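Local coordinates for protein 4-amino-4-deoxy-L-arabinose transferase or related glycosyltransferases of PMT family (Cupriavidus metallidurans, PDB 5EZM) that probably transfers 4-amino-4-deoxy-L-arabinose from a polyprenyl-phosphate carrier to lipid A in the bacterial cell membrane, as a zinc-containing GT-C glycosyltransferase, at residues Val47-Arg52 / Ala154-Thr159; Glu59-Glu64 / Leu489-Pro494; Val418-Gly423 / Met444-Gly449. All blocks are in the same frame, centred on the assembly; numbering follows the deposited sequence.

Contact 1: residues Val47-Arg52 / Ala154-Thr159; sequences VSLDMR and AAHFNT. With MPG ([(Z)-octadec-9-enyl] (2R)-2,3-bis(oxidanyl)propanoate), chain B; MPG ([(Z)-octadec-9-enyl] (2R)-2,3-bis(oxidanyl)propanoate), chain C.
His156, just beyond helix 149-155, reaches the loop that leaves helix 31-47. Its CB points at this loop, with CG anti to the carbonyl carbon (chi1 -73°). The ring then crosses Leu49 at about a right angle: CG lies 3.9 Å from Leu49 CD2, and the next atom, His156 CD2, is closer, 3.5 Å from the same methyl. At the tip, His156 NE2 comes within 3.2 Å of Ser48 OG, a hydroxyl hydrogen-bonded to Val44 O. On the other flank ND1 donates to Ser152 O, one turn back, in helix 149-155, while Trp45 meets the ring edge-to-face. The histidine backbone is used as well. Arg52 reaches over with a chain bent at chi3 (-60°), and its NH2 gives a 3.0 Å hydrogen bond to His156 O. The oxygen lies in the guanidinium plane, yet the bond is bent, 131° at the hydrogen. Outside this junction, Asp50 OD2 lies 3.3 Å from C1 of one bound MPG, and Met51 CE 3.6 Å from C5 of another. In this GT-C transferase the loop after the first modelled membrane helix, 31-47, packs against the chain leaving helix 149-155, with lipid-like MPG chains beside it.

Contact 2: residues Glu59-Glu64 / Leu489-Pro494; sequences EGRYAE and LDHTLP
Residues 59-64 of helix 58-72 meet, through Gly60, the backbone of a turn that leads into helix 493-497, and the CA atoms of Gly60 and Thr492 are 4.6 Å apart. The join sets helix 58-72, which follows the first membrane helix of this GT-C protein after a short loop, against the C-terminal domain, and the turn at Asp490 is an Asx turn. Asp490 OD2 takes two N-H groups in a capping arrangement: Thr492 N, along the anti lone pair with 159° at the hydrogen, and Leu493 N, from above the carboxylate plane with 172°. The other oxygen, OD1, is salt-bridged to Arg565. So held, the turn presents His491 O to Gly60 CA, a CA-H...O contact of 3.1 Å made possible by a residue without a side chain. Thr492 CG2 rests beside it, 4.2 Å from the same CA.

Arg61 and His491 run side by side in the same direction, the guanidinium turned 74° from the ring and its NH1 3.7 Å from His491 CE1. Each polar end is fixed by others: Asp58 and Glu509 hold the guanidinium, while Tyr80 OH bonds His491 ND1. About 6 Å separates the side chain of Arg61 from that of the zinc ligand His270. Beneath one face of the His491 imidazole sits Leu489 O, 3.2 Å from the ring plane and displaced toward the rim.

Contact 3: residues Val418-Gly423 / Met444-Gly449; sequences VVMLLG and MGMYLG
Gly445 O is gripped by one hydrogen bond within its own helix, from Gly449 N at 2.9 Å, and this carbonyl lies along the seam of an antiparallel transmembrane hairpin. The two glycines form a GxxxG motif, facing helix 403-430 from helix 435-456. The segment axes run at 173° to each other and approach to 7.7 Å, a separation that glycine allows. Where the CA atoms come nearest a third glycine joins in, with Gly423 CA 4.2 Å from Gly445 CA, so backbone rests on backbone.

Around this strip the side chains interlock by apolar contact. Val419 sets CG1 between its own backbone N and carbonyl carbon (chi1 53°), which brings that methyl 3.5 Å from Gly449 CA. The other branch, CG2, lies alongside Leu448 CB. Met420 is extended beyond CG and carries its terminal CE across to the other backbone, where Met420 CE lies 3.9 Å from Gly449 C. Met446 leaves its helix on the far side but doubles back through a chain bent at both chi2 (-63°) and chi3, crossing Met420 at about a right angle, with the two SD atoms 3.9 Å apart. The methyl of Met446 finishes the crossing, CE lying 3.8 Å from Met420 CB.

Overall arrangement
From the N terminus, the chain leaves helix 31-47 and opens contact 1, then opens contact 2 on helix 58-72. At 154-159 it closes the loop of contact 1 after about a hundred residues, while contact 2 waits until 489-494, so the two cross. Between those closures the hairpin of helices 403-430 and 435-456 makes contact 3, a short loop in series with contact 1 and nested inside contact 2. Glu59 joins the crossing pair, its carboxylate taking Asn158 N and lying near Arg52. Contact 3 meets contact 1 where Tyr447 approaches His156, but stays about 14 Å, nearest atoms, from contact 2. Late membrane helices thus touch an early loop, which meets the C-terminal domain through helix 58-72.

Contact 1: residues Val47-Arg52 / Ala154-Thr159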
ATOM      1  N   VAL A  47      -9.278 -10.693  -9.037  1.00 64.45           N
ATOM      2  CA  VAL A  47      -9.665 -11.876  -8.270  1.00 62.84           C
ATOM      3  C   VAL A  47      -8.776 -12.026  -7.039  1.00 63.26           C
ATOM      4  O   VAL A  47      -9.263 -12.228  -5.919  1.00 64.42           O
ATOM      5  CB  VAL A  47      -9.624 -13.132  -9.159  1.00 59.87           C
ATOM      6  CG1 VAL A  47      -9.718 -14.393  -8.305  1.00 59.75           C
ATOM      7  CG2 VAL A  47     -10.749 -13.089 -10.182  1.00 57.66           C
ATOM      8  N   SER A  48      -7.459 -11.892  -7.225  1.00 62.39           N
ATOM      9  CA  SER A  48      -6.525 -12.006  -6.109  1.00 62.42           C
ATOM     10  C   SER A  48      -6.796 -10.989  -5.007  1.00 63.38           C
ATOM     11  O   SER A  48      -6.314 -11.169  -3.883  1.00 64.48           O
ATOM     12  CB  SER A  48      -5.088 -11.858  -6.611  1.00 62.54           C
ATOM     13  OG  SER A  48      -4.930 -10.662  -7.352  1.00 63.26           O
ATOM     14  N   LEU A  49      -7.553  -9.927  -5.300  1.00 61.44           N
ATOM     15  CA  LEU A  49      -7.904  -8.974  -4.255  1.00 59.30           C
ATOM     16  C   LEU A  49      -8.763  -9.614  -3.170  1.00 61.45           C
ATOM     17  O   LEU A  49      -8.633  -9.263  -1.992  1.00 60.91           O
ATOM     18  CB  LEU A  49      -8.640  -7.778  -4.857  1.00 57.74           C
ATOM     19  CG  LEU A  49      -7.834  -6.788  -5.693  1.00 56.68           C
ATOM     20  CD1 LEU A  49      -8.752  -5.699  -6.220  1.00 55.35           C
ATOM     21  CD2 LEU A  49      -6.703  -6.193  -4.872  1.00 55.53           C
ATOM     22  N   ASP A  50      -9.634 -10.551  -3.540  1.00 63.93           N
ATOM     23  CA  ASP A  50     -10.646 -11.086  -2.635  1.00 65.90           C
ATOM     24  C   ASP A  50     -10.310 -12.499  -2.173  1.00 66.33           C
ATOM     25  O   ASP A  50     -11.189 -13.351  -2.043  1.00 67.11           O
ATOM     26  CB  ASP A  50     -12.021 -11.064  -3.295  1.00 70.50           C
ATOM     27  CG  ASP A  50     -13.151 -11.178  -2.293  1.00 76.23           C
ATOM     28  OD1 ASP A  50     -13.027 -10.622  -1.180  1.00 77.70           O
ATOM     29  OD2 ASP A  50     -14.168 -11.827  -2.622  1.00 79.95           O
ATOM     30  N   MET A  51      -9.029 -12.769  -1.920  1.00 66.78           N
ATOM     31  CA  MET A  51      -8.617 -14.107  -1.516  1.00 66.87           C
ATOM     32  C   MET A  51      -7.767 -14.109  -0.251  1.00 66.21           C
ATOM     33  O   MET A  51      -7.201 -15.150   0.101  1.00 68.91           O
ATOM     34  CB  MET A  51      -7.881 -14.803  -2.667  1.00 65.23           C
ATOM     35  CG  MET A  51      -8.781 -15.021  -3.878  1.00 65.38           C
ATOM     36  SD  MET A  51      -8.268 -16.355  -4.972  1.00 68.08           S
ATOM     37  CE  MET A  51      -7.043 -15.532  -5.975  1.00 67.75           C
ATOM     38  N   ARG A  52      -7.677 -12.982   0.449  1.00 61.96           N
ATOM     39  CA  ARG A  52      -6.984 -12.916   1.726  1.00 59.58           C
ATOM     40  C   ARG A  52      -7.829 -12.120   2.707  1.00 59.92           C
ATOM     41  O   ARG A  52      -8.490 -11.150   2.322  1.00 62.65           O
ATOM     42  CB  ARG A  52      -5.602 -12.262   1.594  1.00 57.64           C
ATOM     43  CG  ARG A  52      -4.673 -12.912   0.584  1.00 57.53           C
ATOM     44  CD  ARG A  52      -3.329 -12.196   0.533  1.00 58.54           C
ATOM     45  NE  ARG A  52      -3.459 -10.791   0.156  1.00 60.90           N
ATOM     46  CZ  ARG A  52      -3.416  -9.773   1.012  1.00 63.31           C
ATOM     47  NH1 ARG A  52      -3.239  -9.998   2.308  1.00 64.00           N
ATOM     48  NH2 ARG A  52      -3.548  -8.527   0.575  1.00 63.61           N
ATOM     49  N   ALA A 154       2.360  -4.308  -3.314  1.00 63.10           N
ATOM     50  CA  ALA A 154       1.832  -3.072  -2.749  1.00 62.75           C
ATOM     51  C   ALA A 154       0.519  -2.674  -3.412  1.00 59.64           C
ATOM     52  O   ALA A 154      -0.348  -2.076  -2.768  1.00 60.37           O
ATOM     53  CB  ALA A 154       2.863  -1.949  -2.875  1.00 62.85           C
ATOM     54  N   ALA A 155       0.350  -3.014  -4.692  1.00 57.18           N
ATOM     55  CA  ALA A 155      -0.898  -2.728  -5.387  1.00 56.61           C
ATOM     56  C   ALA A 155      -2.048  -3.594  -4.894  1.00 58.81           C
ATOM     57  O   ALA A 155      -3.209  -3.232  -5.108  1.00 58.51           O
ATOM     58  CB  ALA A 155      -0.717  -2.921  -6.890  1.00 54.57           C
ATOM     59  N   HIS A 156      -1.758  -4.725  -4.244  1.00 58.87           N
ATOM     60  CA  HIS A 156      -2.796  -5.602  -3.717  1.00 56.80           C
ATOM     61  C   HIS A 156      -2.844  -5.611  -2.193  1.00 57.15           C
ATOM     62  O   HIS A 156      -3.456  -6.508  -1.601  1.00 57.56           O
ATOM     63  CB  HIS A 156      -2.606  -7.022  -4.245  1.00 56.23           C
ATOM     64  CG  HIS A 156      -2.979  -7.179  -5.683  1.00 55.80           C
ATOM     65  ND1 HIS A 156      -2.328  -6.509  -6.695  1.00 56.62           N
ATOM     66  CD2 HIS A 156      -3.947  -7.914  -6.278  1.00 56.06           C
ATOM     67  CE1 HIS A 156      -2.873  -6.832  -7.854  1.00 57.50           C
ATOM     68  NE2 HIS A 156      -3.857  -7.684  -7.629  1.00 57.74           N
ATOM     69  N   PHE A 157      -2.223  -4.630  -1.544  1.00 56.22           N
ATOM     70  CA  PHE A 157      -2.159  -4.565  -0.089  1.00 54.70           C
ATOM     71  C   PHE A 157      -2.685  -3.210   0.355  1.00 56.63           C
ATOM     72  O   PHE A 157      -2.097  -2.177   0.022  1.00 58.22           O
ATOM     73  CB  PHE A 157      -0.726  -4.784   0.402  1.00 53.79           C
ATOM     74  CG  PHE A 157      -0.616  -4.950   1.885  1.00 52.29           C
ATOM     75  CD1 PHE A 157      -0.861  -6.180   2.474  1.00 50.72           C
ATOM     76  CD2 PHE A 157      -0.266  -3.880   2.693  1.00 50.82           C
ATOM     77  CE1 PHE A 157      -0.763  -6.338   3.842  1.00 49.74           C
ATOM     78  CE2 PHE A 157      -0.162  -4.033   4.060  1.00 50.09           C
ATOM     79  CZ  PHE A 157      -0.412  -5.265   4.636  1.00 50.21           C
ATOM     80  N   ASN A 158      -3.783  -3.216   1.109  1.00 57.68           N
ATOM     81  CA  ASN A 158      -4.497  -1.983   1.422  1.00 58.65           C
ATOM     82  C   ASN A 158      -3.692  -1.070   2.341  1.00 58.06           C
ATOM     83  O   ASN A 158      -3.780  -1.172   3.568  1.00 53.42           O
ATOM     84  CB  ASN A 158      -5.858  -2.295   2.053  1.00 56.03           C
ATOM     85  CG  ASN A 158      -6.693  -1.052   2.273  1.00 54.87           C
ATOM     86  OD1 ASN A 158      -6.472  -0.021   1.640  1.00 52.93           O
ATOM     87  ND2 ASN A 158      -7.664  -1.145   3.173  1.00 58.09           N
ATOM     88  N   THR A 159      -2.919  -0.168   1.744  1.00 62.82           N
ATOM     89  CA  THR A 159      -2.158   0.829   2.482  1.00 66.19           C
ATOM     90  C   THR A 159      -2.119   2.104   1.652  1.00 66.97           C
ATOM     91  O   THR A 159      -2.318   2.076   0.436  1.00 68.85           O
ATOM     92  CB  THR A 159      -0.738   0.341   2.798  1.00 69.17           C
ATOM     93  OG1 THR A 159      -0.090   1.281   3.661  1.00 74.59           O
ATOM     94  CG2 THR A 159       0.074   0.200   1.520  1.00 67.47           C
TER
HETATM   95  C2  MPG B 641     -13.373 -12.560  -6.254  1.00 80.07           C
HETATM   96  C3  MPG B 641     -14.135 -11.307  -6.670  1.00 77.99           C
HETATM   97  C4  MPG B 641     -13.245 -10.272  -7.339  1.00 75.58           C
HETATM   98  C5  MPG B 641     -14.005  -8.959  -7.587  1.00 75.47           C
HETATM   99  C6  MPG B 641     -13.342  -8.060  -8.644  1.00 74.87           C
HETATM  100  C7  MPG B 641     -14.190  -6.805  -8.937  1.00 73.24           C
HETATM  101  C8  MPG B 641     -13.539  -5.871  -9.984  1.00 72.41           C
HETATM  102  C9  MPG B 641     -14.176  -4.461  -9.993  1.00 72.29           C
HETATM  103  C10 MPG B 641     -13.353  -3.446 -10.835  1.00 73.47           C
HETATM  104  C11 MPG B 641     -13.795  -1.985 -10.602  1.00 75.27           C
HETATM  105  C12 MPG B 641     -13.099  -0.980 -11.583  1.00 74.87           C
HETATM  106  C1  MPG B 641     -14.246 -13.542  -5.467  1.00 80.55           C
HETATM  107  C2  MPG C 622      -2.760 -18.132  -8.862  1.00 77.73           C
HETATM  108  C3  MPG C 622      -3.635 -16.885  -8.815  1.00 77.37           C
HETATM  109  C4  MPG C 622      -5.115 -17.215  -8.687  1.00 76.30           C
HETATM  110  C5  MPG C 622      -5.996 -16.170  -9.387  1.00 76.15           C
HETATM  111  C6  MPG C 622      -7.335 -16.756  -9.863  1.00 76.77           C
HETATM  112  C1  MPG C 622      -1.680 -18.043  -9.944  1.00 77.09           C

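Contact 2: residues Glu59-Glu64 / Leu489-Pro494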
ATOM      1  N   GLU A  59      -4.180  -2.570   6.500  1.00 59.08           N
ATOM      2  CA  GLU A  59      -5.375  -2.967   5.756  1.00 59.48           C
ATOM      3  C   GLU A  59      -6.626  -2.838   6.612  1.00 58.05           C
ATOM      4  O   GLU A  59      -7.639  -2.267   6.182  1.00 58.44           O
ATOM      5  CB  GLU A  59      -5.233  -4.403   5.249  1.00 58.59           C
ATOM      6  CG  GLU A  59      -4.170  -4.600   4.198  1.00 56.88           C
ATOM      7  CD  GLU A  59      -4.397  -5.864   3.400  1.00 55.71           C
ATOM      8  OE1 GLU A  59      -4.522  -6.944   4.017  1.00 55.52           O
ATOM      9  OE2 GLU A  59      -4.470  -5.772   2.155  1.00 54.89           O
ATOM     10  N   GLY A  60      -6.569  -3.366   7.836  1.00 54.22           N
ATOM     11  CA  GLY A  60      -7.707  -3.258   8.729  1.00 52.53           C
ATOM     12  C   GLY A  60      -8.011  -1.824   9.119  1.00 51.34           C
ATOM     13  O   GLY A  60      -9.171  -1.414   9.137  1.00 49.67           O
ATOM     14  N   ARG A  61      -6.970  -1.041   9.426  1.00 53.08           N
ATOM     15  CA  ARG A  61      -7.181   0.336   9.865  1.00 56.43           C
ATOM     16  C   ARG A  61      -7.884   1.161   8.794  1.00 57.16           C
ATOM     17  O   ARG A  61      -8.875   1.848   9.072  1.00 60.01           O
ATOM     18  CB  ARG A  61      -5.852   0.994  10.246  1.00 57.21           C
ATOM     19  CG  ARG A  61      -5.947   2.518  10.320  1.00 58.66           C
ATOM     20  CD  ARG A  61      -4.682   3.174  10.854  1.00 59.10           C
ATOM     21  NE  ARG A  61      -3.478   2.663  10.207  1.00 59.27           N
ATOM     22  CZ  ARG A  61      -2.442   2.155  10.863  1.00 59.34           C
ATOM     23  NH1 ARG A  61      -2.452   2.106  12.187  1.00 57.24           N
ATOM     24  NH2 ARG A  61      -1.389   1.706  10.194  1.00 63.22           N
ATOM     25  N   TYR A  62      -7.383   1.113   7.561  1.00 54.51           N
ATOM     26  CA  TYR A  62      -7.988   1.935   6.520  1.00 55.08           C
ATOM     27  C   TYR A  62      -9.331   1.373   6.073  1.00 53.72           C
ATOM     28  O   TYR A  62     -10.248   2.143   5.753  1.00 51.29           O
ATOM     29  CB  TYR A  62      -7.014   2.083   5.351  1.00 54.86           C
ATOM     30  CG  TYR A  62      -5.727   2.746   5.785  1.00 57.80           C
ATOM     31  CD1 TYR A  62      -5.750   3.930   6.514  1.00 59.06           C
ATOM     32  CD2 TYR A  62      -4.495   2.170   5.511  1.00 60.83           C
ATOM     33  CE1 TYR A  62      -4.584   4.534   6.934  1.00 61.22           C
ATOM     34  CE2 TYR A  62      -3.317   2.769   5.929  1.00 63.40           C
ATOM     35  CZ  TYR A  62      -3.368   3.952   6.641  1.00 64.25           C
ATOM     36  OH  TYR A  62      -2.204   4.555   7.059  1.00 67.31           O
ATOM     37  N   ALA A  63      -9.484   0.044   6.074  1.00 54.03           N
ATOM     38  CA  ALA A  63     -10.781  -0.531   5.737  1.00 55.56           C
ATOM     39  C   ALA A  63     -11.840  -0.124   6.752  1.00 59.50           C
ATOM     40  O   ALA A  63     -12.993   0.146   6.387  1.00 63.46           O
ATOM     41  CB  ALA A  63     -10.682  -2.052   5.648  1.00 53.02           C
ATOM     42  N   GLU A  64     -11.462  -0.052   8.032  1.00 58.22           N
ATOM     43  CA  GLU A  64     -12.418   0.281   9.083  1.00 56.86           C
ATOM     44  C   GLU A  64     -12.709   1.774   9.129  1.00 57.36           C
ATOM     45  O   GLU A  64     -13.868   2.171   9.284  1.00 62.13           O
ATOM     46  CB  GLU A  64     -11.908  -0.195  10.442  1.00 56.89           C
ATOM     47  CG  GLU A  64     -12.716   0.339  11.624  1.00 59.66           C
ATOM     48  CD  GLU A  64     -14.174  -0.113  11.614  1.00 61.30           C
ATOM     49  OE1 GLU A  64     -14.508  -1.081  10.900  1.00 61.66           O
ATOM     50  OE2 GLU A  64     -14.990   0.500  12.330  1.00 62.97           O
ATOM     51  N   LEU A 489      -5.505  -2.260  20.566  1.00 65.39           N
ATOM     52  CA  LEU A 489      -6.102  -1.648  19.383  1.00 60.40           C
ATOM     53  C   LEU A 489      -6.170  -2.728  18.313  1.00 59.99           C
ATOM     54  O   LEU A 489      -5.265  -2.873  17.490  1.00 64.67           O
ATOM     55  CB  LEU A 489      -5.303  -0.435  18.920  1.00 58.17           C
ATOM     56  CG  LEU A 489      -5.849   0.297  17.690  1.00 52.74           C
ATOM     57  CD1 LEU A 489      -7.338   0.576  17.845  1.00 46.76           C
ATOM     58  CD2 LEU A 489      -5.077   1.590  17.441  1.00 55.50           C
ATOM     59  N   ASP A 490      -7.246  -3.507  18.341  1.00 56.79           N
ATOM     60  CA  ASP A 490      -7.455  -4.529  17.325  1.00 56.43           C
ATOM     61  C   ASP A 490      -7.819  -3.856  16.008  1.00 56.83           C
ATOM     62  O   ASP A 490      -8.808  -3.120  15.932  1.00 56.53           O
ATOM     63  CB  ASP A 490      -8.549  -5.498  17.762  1.00 54.03           C
ATOM     64  CG  ASP A 490      -8.444  -6.838  17.070  1.00 56.94           C
ATOM     65  OD1 ASP A 490      -8.669  -7.864  17.740  1.00 59.45           O
ATOM     66  OD2 ASP A 490      -8.129  -6.869  15.859  1.00 58.88           O
ATOM     67  N   HIS A 491      -7.022  -4.100  14.973  1.00 58.58           N
ATOM     68  CA  HIS A 491      -7.196  -3.390  13.714  1.00 60.91           C
ATOM     69  C   HIS A 491      -8.094  -4.116  12.720  1.00 62.19           C
ATOM     70  O   HIS A 491      -8.541  -3.493  11.750  1.00 63.33           O
ATOM     71  CB  HIS A 491      -5.838  -3.134  13.061  1.00 62.60           C
ATOM     72  CG  HIS A 491      -4.983  -2.157  13.806  1.00 62.06           C
ATOM     73  ND1 HIS A 491      -5.196  -0.796  13.759  1.00 61.40           N
ATOM     74  CD2 HIS A 491      -3.906  -2.342  14.604  1.00 62.31           C
ATOM     75  CE1 HIS A 491      -4.287  -0.185  14.497  1.00 62.38           C
ATOM     76  NE2 HIS A 491      -3.491  -1.101  15.021  1.00 63.41           N
ATOM     77  N   THR A 492      -8.371  -5.399  12.925  1.00 61.00           N
ATOM     78  CA  THR A 492      -9.139  -6.172  11.957  1.00 59.60           C
ATOM     79  C   THR A 492     -10.462  -6.685  12.494  1.00 59.19           C
ATOM     80  O   THR A 492     -11.442  -6.736  11.745  1.00 59.77           O
ATOM     81  CB  THR A 492      -8.310  -7.359  11.456  1.00 62.21           C
ATOM     82  OG1 THR A 492      -7.904  -8.161  12.571  1.00 63.85           O
ATOM     83  CG2 THR A 492      -7.080  -6.868  10.712  1.00 63.80           C
ATOM     84  N   LEU A 493     -10.523  -7.072  13.768  1.00 59.83           N
ATOM     85  CA  LEU A 493     -11.756  -7.643  14.305  1.00 59.15           C
ATOM     86  C   LEU A 493     -12.924  -6.660  14.324  1.00 57.61           C
ATOM     87  O   LEU A 493     -14.042  -7.075  13.970  1.00 58.69           O
ATOM     88  CB  LEU A 493     -11.504  -8.211  15.708  1.00 56.87           C
ATOM     89  CG  LEU A 493     -12.700  -8.911  16.361  1.00 53.23           C
ATOM     90  CD1 LEU A 493     -13.091 -10.143  15.567  1.00 54.58           C
ATOM     91  CD2 LEU A 493     -12.389  -9.279  17.797  1.00 51.46           C
ATOM     92  N   PRO A 494     -12.763  -5.389  14.720  1.00 54.05           N
ATOM     93  CA  PRO A 494     -13.919  -4.476  14.649  1.00 54.90           C
ATOM     94  C   PRO A 494     -14.490  -4.334  13.249  1.00 59.78           C
ATOM     95  O   PRO A 494     -15.714  -4.219  13.104  1.00 65.13           O
ATOM     96  CB  PRO A 494     -13.359  -3.148  15.184  1.00 52.18           C
ATOM     97  CG  PRO A 494     -11.885  -3.311  15.218  1.00 50.89           C
ATOM     98  CD  PRO A 494     -11.625  -4.761  15.409  1.00 51.12           C
TER

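Contact 3: residues Val418-Gly423 / Met444-Gly449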
ATOM      1  N   VAL A 418       8.376 -21.987  -7.990  1.00 66.40           N
ATOM      2  CA  VAL A 418       8.237 -22.964  -9.065  1.00 67.93           C
ATOM      3  C   VAL A 418       7.585 -22.324 -10.287  1.00 70.05           C
ATOM      4  O   VAL A 418       8.046 -22.508 -11.418  1.00 73.91           O
ATOM      5  CB  VAL A 418       7.461 -24.204  -8.584  1.00 64.48           C
ATOM      6  CG1 VAL A 418       6.977 -25.025  -9.770  1.00 62.55           C
ATOM      7  CG2 VAL A 418       8.349 -25.063  -7.701  1.00 63.61           C
ATOM      8  N   VAL A 419       6.512 -21.554 -10.083  1.00 67.29           N
ATOM      9  CA  VAL A 419       5.879 -20.910 -11.232  1.00 67.51           C
ATOM     10  C   VAL A 419       6.802 -19.844 -11.814  1.00 66.78           C
ATOM     11  O   VAL A 419       6.813 -19.626 -13.035  1.00 68.28           O
ATOM     12  CB  VAL A 419       4.486 -20.349 -10.865  1.00 66.14           C
ATOM     13  CG1 VAL A 419       4.550 -19.452  -9.666  1.00 66.40           C
ATOM     14  CG2 VAL A 419       3.871 -19.597 -12.039  1.00 64.78           C
ATOM     15  N   MET A 420       7.609 -19.186 -10.974  1.00 64.58           N
ATOM     16  CA  MET A 420       8.650 -18.312 -11.510  1.00 67.75           C
ATOM     17  C   MET A 420       9.581 -19.082 -12.442  1.00 69.80           C
ATOM     18  O   MET A 420       9.881 -18.629 -13.554  1.00 71.04           O
ATOM     19  CB  MET A 420       9.450 -17.672 -10.377  1.00 71.61           C
ATOM     20  CG  MET A 420       8.688 -16.651  -9.563  1.00 74.53           C
ATOM     21  SD  MET A 420       9.721 -15.927  -8.276  1.00 76.68           S
ATOM     22  CE  MET A 420       8.475 -15.150  -7.250  1.00 76.66           C
ATOM     23  N   LEU A 421      10.042 -20.256 -12.004  1.00 70.37           N
ATOM     24  CA  LEU A 421      10.939 -21.054 -12.834  1.00 71.63           C
ATOM     25  C   LEU A 421      10.265 -21.481 -14.131  1.00 73.44           C
ATOM     26  O   LEU A 421      10.892 -21.478 -15.196  1.00 75.05           O
ATOM     27  CB  LEU A 421      11.428 -22.275 -12.058  1.00 71.45           C
ATOM     28  CG  LEU A 421      12.460 -21.997 -10.968  1.00 71.87           C
ATOM     29  CD1 LEU A 421      12.803 -23.275 -10.218  1.00 72.67           C
ATOM     30  CD2 LEU A 421      13.705 -21.377 -11.578  1.00 73.52           C
ATOM     31  N   LEU A 422       8.987 -21.861 -14.062  1.00 73.81           N
ATOM     32  CA  LEU A 422       8.257 -22.221 -15.273  1.00 74.64           C
ATOM     33  C   LEU A 422       8.229 -21.058 -16.252  1.00 72.70           C
ATOM     34  O   LEU A 422       8.597 -21.209 -17.423  1.00 76.26           O
ATOM     35  CB  LEU A 422       6.837 -22.666 -14.922  1.00 76.45           C
ATOM     36  CG  LEU A 422       6.714 -23.967 -14.126  1.00 79.98           C
ATOM     37  CD1 LEU A 422       5.266 -24.241 -13.751  1.00 80.63           C
ATOM     38  CD2 LEU A 422       7.294 -25.131 -14.914  1.00 82.59           C
ATOM     39  N   GLY A 423       7.810 -19.879 -15.780  1.00 68.02           N
ATOM     40  CA  GLY A 423       7.801 -18.706 -16.639  1.00 65.21           C
ATOM     41  C   GLY A 423       9.160 -18.411 -17.249  1.00 64.94           C
ATOM     42  O   GLY A 423       9.256 -18.040 -18.421  1.00 64.99           O
ATOM     43  N   MET A 444       5.128 -12.147 -16.904  1.00 61.18           N
ATOM     44  CA  MET A 444       3.888 -12.794 -16.485  1.00 59.75           C
ATOM     45  C   MET A 444       4.160 -13.898 -15.468  1.00 59.50           C
ATOM     46  O   MET A 444       3.439 -14.028 -14.468  1.00 56.80           O
ATOM     47  CB  MET A 444       3.150 -13.354 -17.700  1.00 60.89           C
ATOM     48  CG  MET A 444       1.946 -14.213 -17.355  1.00 63.06           C
ATOM     49  SD  MET A 444       0.629 -13.300 -16.528  1.00 64.60           S
ATOM     50  CE  MET A 444       0.013 -12.278 -17.865  1.00 64.65           C
ATOM     51  N   GLY A 445       5.205 -14.694 -15.699  1.00 60.00           N
ATOM     52  CA  GLY A 445       5.564 -15.721 -14.736  1.00 62.15           C
ATOM     53  C   GLY A 445       5.944 -15.143 -13.388  1.00 64.25           C
ATOM     54  O   GLY A 445       5.531 -15.653 -12.345  1.00 63.55           O
ATOM     55  N   MET A 446       6.733 -14.065 -13.391  1.00 66.75           N
ATOM     56  CA  MET A 446       7.106 -13.411 -12.141  1.00 63.94           C
ATOM     57  C   MET A 446       5.879 -12.880 -11.415  1.00 62.50           C
ATOM     58  O   MET A 446       5.724 -13.079 -10.205  1.00 60.75           O
ATOM     59  CB  MET A 446       8.097 -12.280 -12.415  1.00 65.09           C
ATOM     60  CG  MET A 446       9.470 -12.761 -12.807  1.00 70.23           C
ATOM     61  SD  MET A 446      10.214 -13.695 -11.464  1.00 75.20           S
ATOM     62  CE  MET A 446      11.105 -14.932 -12.391  1.00 78.01           C
ATOM     63  N   TYR A 447       4.991 -12.201 -12.144  1.00 63.16           N
ATOM     64  CA  TYR A 447       3.810 -11.611 -11.525  1.00 62.02           C
ATOM     65  C   TYR A 447       2.923 -12.682 -10.904  1.00 60.44           C
ATOM     66  O   TYR A 447       2.472 -12.545  -9.760  1.00 59.15           O
ATOM     67  CB  TYR A 447       3.035 -10.796 -12.558  1.00 64.10           C
ATOM     68  CG  TYR A 447       1.631 -10.440 -12.127  1.00 63.19           C
ATOM     69  CD1 TYR A 447       1.410  -9.568 -11.071  1.00 63.50           C
ATOM     70  CD2 TYR A 447       0.529 -10.971 -12.781  1.00 63.13           C
ATOM     71  CE1 TYR A 447       0.133  -9.239 -10.676  1.00 64.13           C
ATOM     72  CE2 TYR A 447      -0.752 -10.644 -12.395  1.00 64.01           C
ATOM     73  CZ  TYR A 447      -0.944  -9.779 -11.342  1.00 66.08           C
ATOM     74  OH  TYR A 447      -2.220  -9.452 -10.951  1.00 70.48           O
ATOM     75  N   LEU A 448       2.664 -13.763 -11.645  1.00 59.44           N
ATOM     76  CA  LEU A 448       1.896 -14.863 -11.074  1.00 57.36           C
ATOM     77  C   LEU A 448       2.612 -15.462  -9.871  1.00 59.45           C
ATOM     78  O   LEU A 448       1.973 -15.855  -8.889  1.00 60.34           O
ATOM     79  CB  LEU A 448       1.632 -15.931 -12.136  1.00 57.37           C
ATOM     80  CG  LEU A 448       0.764 -15.518 -13.328  1.00 57.38           C
ATOM     81  CD1 LEU A 448       0.576 -16.682 -14.290  1.00 58.33           C
ATOM     82  CD2 LEU A 448      -0.578 -14.975 -12.868  1.00 54.83           C
ATOM     83  N   GLY A 449       3.942 -15.525  -9.922  1.00 61.38           N
ATOM     84  CA  GLY A 449       4.727 -16.057  -8.826  1.00 62.09           C
ATOM     85  C   GLY A 449       4.564 -15.270  -7.544  1.00 63.33           C
ATOM     86  O   GLY A 449       4.162 -15.820  -6.512  1.00 65.43           O
TER